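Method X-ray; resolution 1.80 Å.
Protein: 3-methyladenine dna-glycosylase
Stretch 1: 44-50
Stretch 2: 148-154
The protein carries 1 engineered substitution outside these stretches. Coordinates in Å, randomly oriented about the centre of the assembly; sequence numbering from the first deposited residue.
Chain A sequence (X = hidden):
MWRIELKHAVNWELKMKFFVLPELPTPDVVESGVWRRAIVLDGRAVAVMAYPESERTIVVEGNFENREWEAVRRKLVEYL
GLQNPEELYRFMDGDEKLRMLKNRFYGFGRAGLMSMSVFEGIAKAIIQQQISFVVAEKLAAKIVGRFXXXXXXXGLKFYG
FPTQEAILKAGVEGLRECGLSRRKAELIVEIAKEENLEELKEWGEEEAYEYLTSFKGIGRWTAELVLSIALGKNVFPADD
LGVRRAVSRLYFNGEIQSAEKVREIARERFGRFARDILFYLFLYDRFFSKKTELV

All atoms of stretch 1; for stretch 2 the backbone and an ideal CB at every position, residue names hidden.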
# COMPACT_ATOMS: atom_id res chain seq x y z
N ARG A 44 8.55 -13.68 15.16
CA ARG A 44 7.27 -14.19 15.66
C ARG A 44 6.11 -13.25 15.27
O ARG A 44 6.29 -12.03 15.19
CB ARG A 44 7.36 -14.47 17.18
CG ARG A 44 7.61 -13.26 18.08
CD ARG A 44 6.33 -12.98 18.84
NE ARG A 44 6.38 -12.02 19.96
CZ ARG A 44 7.12 -10.91 20.06
NH1 ARG A 44 7.95 -10.53 19.10
NH2 ARG A 44 7.00 -10.18 21.15
N ALA A 45 4.94 -13.82 15.00
CA ALA A 45 3.76 -13.03 14.63
C ALA A 45 3.03 -12.54 15.86
O ALA A 45 2.72 -13.31 16.78
CB ALA A 45 2.83 -13.83 13.76
N VAL A 46 2.77 -11.23 15.88
CA VAL A 46 2.00 -10.58 16.93
C VAL A 46 0.71 -9.97 16.37
O VAL A 46 0.62 -9.64 15.17
CB VAL A 46 2.84 -9.51 17.70
CG1 VAL A 46 3.99 -10.18 18.44
CG2 VAL A 46 3.35 -8.41 16.78
N ALA A 47 -0.28 -9.84 17.24
CA ALA A 47 -1.55 -9.20 16.91
C ALA A 47 -1.41 -7.69 17.15
O ALA A 47 -0.87 -7.26 18.18
CB ALA A 47 -2.68 -9.77 17.78
N VAL A 48 -1.84 -6.90 16.17
CA VAL A 48 -1.90 -5.44 16.32
C VAL A 48 -3.26 -4.98 15.81
O VAL A 48 -3.73 -5.46 14.79
CB VAL A 48 -0.77 -4.70 15.55
CG1 VAL A 48 -0.89 -3.17 15.76
CG2 VAL A 48 0.61 -5.15 16.04
N MET A 49 -3.90 -4.05 16.55
CA MET A 49 -5.10 -3.40 16.06
C MET A 49 -5.02 -1.91 16.39
O MET A 49 -4.30 -1.51 17.31
CB MET A 49 -6.37 -4.02 16.65
CG MET A 49 -6.63 -3.64 18.07
SD MET A 49 -7.90 -4.66 18.83
CE MET A 49 -9.35 -3.98 18.11
N ALA A 50 -5.73 -1.10 15.63
CA ALA A 50 -5.68 0.34 15.82
C ALA A 50 -7.01 0.97 15.42
O ALA A 50 -7.69 0.49 14.53
CB ALA A 50 -4.52 0.97 15.04
N UNK A 148 -0.50 -17.66 5.15
CA UNK A 148 -0.17 -16.58 6.07
C UNK A 148 -0.20 -16.98 7.52
O UNK A 148 -0.77 -18.02 7.89
CB UNK A 148 -1.13 -15.41 5.86
N UNK A 149 0.41 -16.16 8.37
CA UNK A 149 0.33 -16.35 9.81
C UNK A 149 -1.07 -16.05 10.31
O UNK A 149 -1.79 -15.24 9.73
CB UNK A 149 1.35 -15.47 10.53
N UNK A 150 -1.45 -16.71 11.40
CA UNK A 150 -2.72 -16.48 12.08
C UNK A 150 -2.44 -16.37 13.57
O UNK A 150 -1.74 -17.22 14.14
CB UNK A 150 -3.72 -17.60 11.79
N UNK A 151 -2.94 -15.30 14.18
CA UNK A 151 -2.80 -15.09 15.62
C UNK A 151 -4.21 -14.92 16.19
O UNK A 151 -5.01 -14.13 15.69
CB UNK A 151 -1.92 -13.88 15.93
N UNK A 152 -4.50 -15.70 17.23
CA UNK A 152 -5.72 -15.51 17.99
C UNK A 152 -5.35 -14.78 19.28
O UNK A 152 -4.43 -15.21 20.01
CB UNK A 152 -6.41 -16.84 18.28
N UNK A 153 -6.02 -13.66 19.52
CA UNK A 153 -5.76 -12.81 20.68
C UNK A 153 -7.04 -12.05 20.99
O UNK A 153 -7.77 -11.64 20.07
CB UNK A 153 -4.59 -11.85 20.43
N UNK A 154 -7.32 -11.87 22.29
CA UNK A 154 -8.68 -11.60 22.76
C UNK A 154 -9.59 -12.65 22.13
O UNK A 154 -9.26 -13.85 22.15
CB UNK A 154 -9.13 -10.18 22.41

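The first stretch is largely extended strand, and its odd-numbered members, Ala45, Ala47 and Met49, direct CA-to-CB toward the second stretch. The two strands cross at 53° with an axial approach of 6.9 Å, and no hydrogen bond joins them, so side chains must make the contact.

At position 148 the ideal CB has nothing of stretch 1 within 5.5 Å, and phi/psi of -81/163 is open to almost any residue. The first stretch therefore sets no preference. The deposited residue is Gly148, the first to leave helical geometry after a helix.

Position 149 points toward stretch 1, with its ideal CB 3.9 Å from Ala45 CB. A methyl group alone is met here, with no charged group close by to select a partner; a small residue would suit, as would a longer one that turns its end aside. It is Asp149, whose CB lies 3.9 Å from Ala45 CB. With chi1 in m, its carboxylate continues past this methyl without a polar partner in stretch 1.

Position 150 points away, in extended conformation, and has no neighbour in stretch 1. Many side chains would fit, polar ones included; Glu150 makes no contact with the first strand.

Position 151 points toward the backbone between Ala45 and Ala47, its ideal CB 4.6 Å from Ala47 N and 4.7 Å from Ala45 O. Two methyl groups border this site, and the beta backbone (-123/128) favours a branched aliphatic residue; valine or isoleucine would be natural, and threonine is conceivable. Val151 is found, with chi1 in t. Its two methyls divide between the alanines: CG2 lies 3.7 Å from Ala45 CB and 3.5 Å from Ala45 O, while CG1 packs 3.9 Å from Ala47 CB. The small alanine side chains let the valine come close to the strand.

Position 152 again points away and meets nothing of stretch 1, so the choice is wide. Glu152 occupies it and leaves the contact to its neighbours.

Position 153 returns toward stretch 1, its ideal CB 3.9 Å from Ala47 CB. Farther along lies the thioether of Met49, so a long aliphatic or an aromatic side chain could span both. Trp153 does so: CB rests 3.9 Å from Ala47 CB, and chi1 in t carries the indole to Met49, whose SD approaches the ring edge 4.5 Å from CZ3.

Position 154 is out of reach of stretch 1, and its positive phi (50°) favours glycine, asparagine or aspartate. Asn154 fits that preference.

Stretch 2, residues 148-154: GDEVEWN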
# COMPACT_ATOMS: atom_id res chain seq x y z
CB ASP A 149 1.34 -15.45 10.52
CG ASP A 149 2.74 -16.02 10.48
OD1 ASP A 149 2.95 -17.16 10.97
OD2 ASP A 149 3.64 -15.32 9.96
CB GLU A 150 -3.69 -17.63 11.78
CG GLU A 150 -5.17 -17.26 11.81
CD GLU A 150 -6.08 -18.43 11.41
OE1 GLU A 150 -5.65 -19.29 10.60
OE2 GLU A 150 -7.24 -18.48 11.90
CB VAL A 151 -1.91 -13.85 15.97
CG1 VAL A 151 -1.91 -13.58 17.46
CG2 VAL A 151 -0.49 -14.04 15.49
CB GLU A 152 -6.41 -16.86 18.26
CG GLU A 152 -7.92 -16.76 18.34
CD GLU A 152 -8.63 -18.03 17.87
OE1 GLU A 152 -8.00 -19.12 17.88
OE2 GLU A 152 -9.81 -17.94 17.48
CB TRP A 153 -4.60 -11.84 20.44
CG TRP A 153 -4.31 -10.96 21.62
CD1 TRP A 153 -3.74 -11.34 22.81
CD2 TRP A 153 -4.59 -9.55 21.74
NE1 TRP A 153 -3.65 -10.26 23.66
CE2 TRP A 153 -4.15 -9.15 23.03
CE3 TRP A 153 -5.14 -8.59 20.88
CZ2 TRP A 153 -4.26 -7.83 23.48
CZ3 TRP A 153 -5.26 -7.28 21.33
CH2 TRP A 153 -4.82 -6.91 22.62
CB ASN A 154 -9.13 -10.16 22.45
CG ASN A 154 -8.51 -9.12 23.40
OD1 ASN A 154 -7.34 -9.22 23.77
ND2 ASN A 154 -9.31 -8.12 23.78
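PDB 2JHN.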